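Local coordinates for protein glpG homolog (Haemophilus influenzae, PDB 2NR9), which probably cleaves transmembrane segments of other proteins within the inner membrane, as a rhomboid-type serine protease using a serine-histidine dyad, at residues L18-Y23 with F68-F73; G78-T83 with V87-L92. The protein carries 2 engineered substitutions. All blocks are in the same frame, centred on the assembly; numbering follows the deposited sequence. Where two conformers were deposited one is given.

In the fold
The two contacts lie in series along the chain, contact 1 closing before contact 2 opens, and helix 63-84 takes part in both. Its earlier turns, in 68-73, meet helix 10-27, with 44 residues between the two segments; its last turns, in 78-83, meet the start of helix 86-108 across a tight turn. The centres are about 16 Å apart, yet the contacts touch, the Phe73 ring lying against Leu89 (CE1 to CD1 4.3 Å). Helix 63-84 thus packs on both its predicted transmembrane neighbours, helices 10-27 and 86-108, in the rhomboid helix bundle, while its residues Asn69 and Phe73 also face the region of the nucleophile Ser116 on helix 116-131.

Contact 1. Residues L18-Y23 with F68-F73; sequences LCVLIY and FNLSWF. With PQE (3,6,12,15,18,21,24-heptaoxahexatriacontan-1-ol), chain F.
Leu70 reaches from helix 63-84 to Cys19 and Val20 of helix 10-27, and these three side chains make up the whole direct contact between 18-23 and 68-73. The contact is apolar van der Waals packing. One methyl of the leucine, CD1, meets Val20 CG2 at 3.5 Å, the closest approach of the two segments, with the side chains slanting across each other. Both Leu70 methyls, CD1 and CD2, lie 4.0 Å from Cys19 CB, and CD2 is also near Cys19 SG. Val20 presents CG2 because its CG1 stands anti to the backbone N (chi1 177°), which leaves CG2 beside that N and facing the leucine. No hydrogen bond crosses here, and only 113 Å² is buried; with Cys19 and Leu70 as the nearest CA pair at 8.1 Å, the helices are spaced by side chains. This is antiparallel packing of the first two predicted transmembrane helices of the rhomboid bundle.

A second set of contacts involves the bound PQE, a polyether detergent that runs along both helices. Its C53 approaches Leu70 CB at 4.0 Å, and its C49 lies 4.0 Å from Ser71 CA. Farther along the molecule, C57 comes obliquely to the Tyr23 ring, and C55 is 3.9 Å from Tyr23 OH. These are van der Waals contacts, consistent with a detergent lying on the membrane-facing surface of the two helices.

Ser71 OG hydrogen-bonds to Leu67 O one turn back, and Asn69 OD1 has a weak hydrogen bond with His60 NE2. Beyond the contact, Leu70 and Phe73 also pack on Thr16 of helix 10-27, Asn69 touches the nucleophile Ser116 on helix 116-131, and Trp72 lies against Val119 and Leu123 of that helix, while Ile22 meets helix 31-38.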
loop_
_atom_site.group_PDB
_atom_site.type_symbol
_atom_site.label_atom_id
_atom_site.label_comp_id
_atom_site.label_asym_id
_atom_site.label_seq_id
_atom_site.Cartn_x
_atom_site.Cartn_y
_atom_site.Cartn_z
ATOM N N LEU A 18 11.911 -3.594 6.051
ATOM C CA LEU A 18 11.500 -2.951 7.305
ATOM C C LEU A 18 10.323 -3.687 7.922
ATOM O O LEU A 18 10.268 -3.883 9.141
ATOM C CB LEU A 18 11.131 -1.478 7.091
ATOM C CG LEU A 18 12.257 -0.447 7.135
ATOM C CD1 LEU A 18 11.708 0.942 6.862
ATOM C CD2 LEU A 18 12.954 -0.486 8.490
ATOM N N CYS A 19 9.355 -4.043 7.083
ATOM C CA CYS A 19 8.190 -4.789 7.542
ATOM C C CYS A 19 8.615 -6.117 8.142
ATOM O O CYS A 19 8.154 -6.489 9.219
ATOM C CB CYS A 19 7.187 -5.012 6.404
ATOM S SG CYS A 19 6.209 -3.532 5.945
ATOM N N VAL A 20 9.499 -6.829 7.446
ATOM C CA VAL A 20 9.997 -8.109 7.935
ATOM C C VAL A 20 10.722 -7.946 9.271
ATOM O O VAL A 20 10.525 -8.740 10.187
ATOM C CB VAL A 20 10.966 -8.785 6.926
ATOM C CG1 VAL A 20 11.514 -10.096 7.509
ATOM C CG2 VAL A 20 10.272 -9.039 5.601
ATOM N N LEU A 21 11.550 -6.908 9.381
ATOM C CA LEU A 21 12.324 -6.679 10.605
ATOM C C LEU A 21 11.450 -6.329 11.801
ATOM O O LEU A 21 11.698 -6.783 12.916
ATOM C CB LEU A 21 13.384 -5.606 10.386
ATOM C CG LEU A 21 14.487 -5.975 9.395
ATOM C CD1 LEU A 21 15.465 -4.818 9.234
ATOM C CD2 LEU A 21 15.210 -7.231 9.850
ATOM N N ILE A 22 10.430 -5.517 11.565
ATOM C CA ILE A 22 9.515 -5.142 12.618
ATOM C C ILE A 22 8.647 -6.334 13.049
ATOM O O ILE A 22 8.448 -6.559 14.244
ATOM C CB ILE A 22 8.675 -3.919 12.224
ATOM C CG1 ILE A 22 9.585 -2.684 12.114
ATOM C CG2 ILE A 22 7.580 -3.668 13.253
ATOM C CD1 ILE A 22 8.936 -1.505 11.438
ATOM N N TYR A 23 8.231 -7.158 12.090
ATOM C CA TYR A 23 7.445 -8.356 12.415
ATOM C C TYR A 23 8.286 -9.323 13.242
ATOM O O TYR A 23 7.874 -9.751 14.316
ATOM C CB TYR A 23 6.936 -9.046 11.147
ATOM C CG TYR A 23 5.944 -10.176 11.401
ATOM C CD1 TYR A 23 4.643 -9.900 11.803
ATOM C CD2 TYR A 23 6.288 -11.501 11.158
ATOM C CE1 TYR A 23 3.722 -10.915 11.997
ATOM C CE2 TYR A 23 5.367 -12.532 11.348
ATOM C CZ TYR A 23 4.085 -12.227 11.770
ATOM O OH TYR A 23 3.160 -13.231 11.962
ATOM N N PHE A 68 1.039 -12.219 2.368
ATOM C CA PHE A 68 0.260 -11.730 1.235
ATOM C C PHE A 68 0.523 -10.255 0.952
ATOM O O PHE A 68 0.726 -9.868 -0.198
ATOM C CB PHE A 68 -1.233 -12.019 1.422
ATOM C CG PHE A 68 -1.625 -13.436 1.077
ATOM C CD1 PHE A 68 -1.185 -14.502 1.847
ATOM C CD2 PHE A 68 -2.441 -13.697 -0.015
ATOM C CE1 PHE A 68 -1.540 -15.804 1.526
ATOM C CE2 PHE A 68 -2.805 -14.995 -0.337
ATOM C CZ PHE A 68 -2.357 -16.049 0.436
ATOM N N ASN A 69 0.589 -9.439 1.999
ATOM C CA ASN A 69 0.886 -8.019 1.807
ATOM C C ASN A 69 2.223 -7.774 1.112
ATOM O O ASN A 69 2.280 -7.075 0.098
ATOM C CB ASN A 69 0.825 -7.254 3.126
ATOM C CG ASN A 69 -0.588 -6.964 3.561
ATOM O OD1 ASN A 69 -0.816 -6.169 4.469
ATOM N ND2 ASN A 69 -1.553 -7.550 2.867
ATOM N N LEU A 70 3.295 -8.353 1.651
ATOM C CA LEU A 70 4.635 -8.173 1.083
ATOM C C LEU A 70 4.812 -8.748 -0.319
ATOM O O LEU A 70 5.576 -8.206 -1.117
ATOM C CB LEU A 70 5.724 -8.699 2.026
ATOM C CG LEU A 70 5.977 -7.827 3.258
ATOM C CD1 LEU A 70 7.310 -8.174 3.906
ATOM C CD2 LEU A 70 5.962 -6.364 2.860
ATOM N N SER A 71 4.170 -9.884 -0.593
ATOM C CA SER A 71 4.231 -10.490 -1.928
ATOM C C SER A 71 3.694 -9.506 -2.963
ATOM O O SER A 71 4.373 -9.171 -3.931
ATOM C CB SER A 71 3.406 -11.778 -1.983
ATOM O OG SER A 71 3.861 -12.733 -1.037
ATOM N N TRP A 72 2.456 -9.063 -2.752
ATOM C CA TRP A 72 1.802 -8.126 -3.654
ATOM C C TRP A 72 2.519 -6.775 -3.739
ATOM O O TRP A 72 2.658 -6.215 -4.826
ATOM C CB TRP A 72 0.333 -7.945 -3.265
ATOM C CG TRP A 72 -0.527 -9.121 -3.621
ATOM C CD1 TRP A 72 -0.634 -10.298 -2.937
ATOM C CD2 TRP A 72 -1.401 -9.231 -4.748
ATOM N NE1 TRP A 72 -1.518 -11.136 -3.574
ATOM C CE2 TRP A 72 -2.007 -10.502 -4.686
ATOM C CE3 TRP A 72 -1.734 -8.376 -5.804
ATOM C CZ2 TRP A 72 -2.920 -10.942 -5.643
ATOM C CZ3 TRP A 72 -2.644 -8.813 -6.751
ATOM C CH2 TRP A 72 -3.230 -10.083 -6.663
ATOM N N PHE A 73 2.977 -6.256 -2.602
ATOM C CA PHE A 73 3.709 -4.979 -2.598
ATOM C C PHE A 73 5.071 -5.097 -3.280
ATOM O O PHE A 73 5.500 -4.179 -3.976
ATOM C CB PHE A 73 3.890 -4.428 -1.176
ATOM C CG PHE A 73 4.644 -3.103 -1.121
ATOM C CD1 PHE A 73 3.999 -1.911 -1.411
ATOM C CD2 PHE A 73 5.993 -3.063 -0.787
ATOM C CE1 PHE A 73 4.682 -0.702 -1.361
ATOM C CE2 PHE A 73 6.684 -1.857 -0.744
ATOM C CZ PHE A 73 6.027 -0.678 -1.021
HETATM O O47 PQE F . 4.801 -17.800 14.297
HETATM C C68 PQE F . 3.383 -17.920 14.098
HETATM C C52 PQE F . 2.739 -16.536 14.145
HETATM O O70 PQE F . 1.334 -16.655 13.913
HETATM C C55 PQE F . 0.995 -16.428 12.544
HETATM C C58 PQE F . -0.430 -16.904 12.282
HETATM O O71 PQE F . -0.625 -17.089 10.880
HETATM C C61 PQE F . -0.841 -18.461 10.549
HETATM C C62 PQE F . 0.009 -19.347 11.453
HETATM C C63 PQE F . 0.685 -20.462 10.665
HETATM C C66 PQE F . 1.086 -19.995 9.270
HETATM C C67 PQE F . 2.556 -19.595 9.224
HETATM O O72 PQE F . 2.863 -19.069 7.932
HETATM C C65 PQE F . 4.235 -18.686 7.830
HETATM C C64 PQE F . 4.496 -18.035 6.474
HETATM O O73 PQE F . 5.797 -17.444 6.463
HETATM C C60 PQE F . 5.972 -16.504 7.524
HETATM C C59 PQE F . 6.708 -15.274 7.004
HETATM O O74 PQE F . 7.038 -14.411 8.093
HETATM C C57 PQE F . 7.292 -13.073 7.659
HETATM C C56 PQE F . 8.098 -13.089 6.363
HETATM O O75 PQE F . 7.300 -12.600 5.282
HETATM C C54 PQE F . 7.711 -13.158 4.033
HETATM C C53 PQE F . 7.123 -12.341 2.886
HETATM O O76 PQE F . 8.129 -12.101 1.903
HETATM C C51 PQE F . 7.626 -12.274 0.576
HETATM C C50 PQE F . 8.659 -11.793 -0.443
HETATM C C49 PQE F . 8.025 -11.607 -1.819
HETATM C C48 PQE F . 8.760 -12.408 -2.887
HETATM C C47 PQE F . 8.064 -12.281 -4.238
HETATM C C46 PQE F . 7.541 -13.632 -4.718
HETATM C C45 PQE F . 6.464 -13.461 -5.784
HETATM C C44 PQE F . 5.750 -14.781 -6.069
HETATM C C43 PQE F . 4.788 -14.649 -7.248
HETATM C C42 PQE F . 5.043 -15.728 -8.297
HETATM C C41 PQE F . 3.737 -16.246 -8.891
HETATM C C40 PQE F . 3.739 -17.760 -8.984
#

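Contact 2. Residues G78-T83 with V87-L92; sequences GMIERT and VKLLML
Ile80 and Lys88 cross at about a right angle, Ile80 CG2 meeting Lys88 CG at 4.1 Å. CG2 faces the second helix because it stands anti to the backbone N, with CG1 swung beside that N (chi1 -67°). Lys88 then bends at chi2 and chi3, carrying its amine away from Ile80 to a salt bridge with Asp183. In one of the two conformers of Leu92, the leucine and Ile80 reach toward each other tip to tip, with Ile80 CD1 3.8 Å from Leu92 CD1; in that conformer the same methyl also lies 3.9 Å from Ile80 CG2.

Leu89 slants across Glu81. Its CD2 lies 3.9 Å from Glu81 CB and 3.6 Å from OE1, an apolar methyl beside a buried carboxylate. The polar needs of that carboxylate are met elsewhere: OE1 hydrogen-bonds to Thr12 OG1, while OE2 is gripped by hydrogen bonds with Ser86 OG and Ile11 N, linking the end of helix 63-84 with the start of helix 86-108 and the start of helix 10-27.

The two helices form a helical hairpin; the axes of 78-83 and 87-92 approach to 8.4 Å, with 138° between their N-to-C directions, antiparallel but well inclined. Helix 116-131 covers Ile80 through Val122, Tyr125 and Val126, Leu89 packs on Ile11 and Thr12 of helix 10-27, and Trp179 of helix 166-191 lies against Lys88 and Leu92.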
loop_
_atom_site.group_PDB
_atom_site.type_symbol
_atom_site.label_atom_id
_atom_site.label_comp_id
_atom_site.label_asym_id
_atom_site.label_seq_id
_atom_site.Cartn_x
_atom_site.Cartn_y
_atom_site.Cartn_z
ATOM N N GLY A 78 7.236 -2.759 -6.808
ATOM C CA GLY A 78 8.453 -2.845 -7.618
ATOM C C GLY A 78 8.220 -2.377 -9.045
ATOM O O GLY A 78 9.021 -1.620 -9.592
ATOM N N MET A 79 7.135 -2.847 -9.664
ATOM C CA MET A 79 6.781 -2.386 -11.010
ATOM C C MET A 79 6.742 -0.870 -11.054
ATOM O O MET A 79 7.280 -0.258 -11.974
ATOM C CB MET A 79 5.416 -2.921 -11.445
ATOM C CG MET A 79 5.384 -4.385 -11.785
ATOM S SD MET A 79 3.803 -4.824 -12.529
ATOM C CE MET A 79 3.961 -6.615 -12.612
ATOM N N ILE A 80 6.045 -0.271 -10.090
ATOM C CA ILE A 80 5.926 1.188 -10.016
ATOM C C ILE A 80 7.291 1.846 -9.898
ATOM O O ILE A 80 7.608 2.779 -10.635
ATOM C CB ILE A 80 5.035 1.639 -8.825
ATOM C CG1 ILE A 80 3.585 1.209 -9.052
ATOM C CG2 ILE A 80 5.106 3.153 -8.643
ATOM C CD1 ILE A 80 2.633 1.675 -7.962
ATOM N N GLU A 81 8.107 1.356 -8.974
ATOM C CA GLU A 81 9.432 1.926 -8.786
ATOM C C GLU A 81 10.280 1.842 -10.055
ATOM O O GLU A 81 10.886 2.828 -10.472
ATOM C CB GLU A 81 10.158 1.262 -7.624
ATOM C CG GLU A 81 11.534 1.845 -7.379
ATOM C CD GLU A 81 12.031 1.568 -5.988
ATOM O OE1 GLU A 81 11.559 0.592 -5.377
ATOM O OE2 GLU A 81 12.894 2.328 -5.502
ATOM N N ARG A 82 10.309 0.667 -10.673
ATOM C CA ARG A 82 11.108 0.461 -11.878
ATOM C C ARG A 82 10.549 1.185 -13.094
ATOM O O ARG A 82 11.274 1.463 -14.043
ATOM C CB ARG A 82 11.265 -1.031 -12.179
ATOM C CG ARG A 82 12.243 -1.748 -11.269
ATOM C CD ARG A 82 12.405 -3.222 -11.657
ATOM N NE ARG A 82 11.246 -4.032 -11.280
ATOM C CZ ARG A 82 10.255 -4.363 -12.103
ATOM N NH1 ARG A 82 10.282 -3.971 -13.371
ATOM N NH2 ARG A 82 9.247 -5.105 -11.664
ATOM N N THR A 83 9.271 1.532 -13.049
ATOM C CA THR A 83 8.635 2.172 -14.189
ATOM C C THR A 83 8.503 3.700 -14.069
ATOM O O THR A 83 8.745 4.423 -15.043
ATOM C CB THR A 83 7.276 1.529 -14.503
ATOM O OG1 THR A 83 7.440 0.110 -14.628
ATOM C CG2 THR A 83 6.706 2.085 -15.791
ATOM N N VAL A 87 10.906 8.011 -6.234
ATOM C CA VAL A 87 10.191 9.102 -5.578
ATOM C C VAL A 87 8.683 8.853 -5.643
ATOM O O VAL A 87 7.964 8.997 -4.645
ATOM C CB VAL A 87 10.522 10.461 -6.223
ATOM C CG1 VAL A 87 9.585 11.531 -5.713
ATOM C CG2 VAL A 87 11.971 10.837 -5.955
ATOM N N LYS A 88 8.224 8.434 -6.815
ATOM C CA LYS A 88 6.821 8.132 -7.038
ATOM C C LYS A 88 6.315 7.083 -6.048
ATOM O O LYS A 88 5.253 7.248 -5.447
ATOM C CB LYS A 88 6.609 7.647 -8.477
ATOM C CG LYS A 88 5.171 7.278 -8.814
ATOM C CD LYS A 88 4.263 8.496 -8.766
ATOM C CE LYS A 88 4.634 9.499 -9.850
ATOM N NZ LYS A 88 3.832 10.753 -9.745
ATOM N N LEU A 89 7.068 5.998 -5.891
ATOM C CA LEU A 89 6.677 4.938 -4.964
ATOM C C LEU A 89 6.668 5.443 -3.517
ATOM O O LEU A 89 5.706 5.217 -2.772
ATOM C CB LEU A 89 7.606 3.732 -5.089
ATOM C CG LEU A 89 7.271 2.582 -4.132
ATOM C CD1 LEU A 89 5.843 2.071 -4.368
ATOM C CD2 LEU A 89 8.280 1.459 -4.261
ATOM N N LEU A 90 7.726 6.157 -3.136
ATOM C CA LEU A 90 7.840 6.673 -1.781
ATOM C C LEU A 90 6.620 7.554 -1.484
ATOM O O LEU A 90 5.965 7.388 -0.459
ATOM C CB LEU A 90 9.130 7.484 -1.617
ATOM C CG LEU A 90 9.860 7.366 -0.267
ATOM C CD1 LEU A 90 10.816 8.543 -0.065
ATOM C CD2 LEU A 90 8.888 7.258 0.895
ATOM N N MET A 91 6.305 8.457 -2.418
ATOM C CA MET A 91 5.149 9.364 -2.308
ATOM C C MET A 91 3.811 8.637 -2.198
ATOM O O MET A 91 2.986 8.958 -1.337
ATOM C CB MET A 91 5.105 10.334 -3.498
ATOM C CG MET A 91 6.115 11.475 -3.433
ATOM S SD MET A 91 5.932 12.611 -4.837
ATOM C CE MET A 91 7.190 13.830 -4.460
ATOM N N LEU A 92 3.547 7.731 -3.129
ATOM C CA LEU A 92 2.321 6.949 -3.063
ATOM C C LEU A 92 2.244 6.277 -1.691
ATOM O O LEU A 92 1.182 6.241 -1.067
ATOM C CB LEU A 92 2.309 5.873 -4.154
ATOM C CG LEU A 92 2.064 6.279 -5.609
ATOM C CD1 LEU A 92 2.539 5.181 -6.550
ATOM C CD2 LEU A 92 0.592 6.589 -5.839
#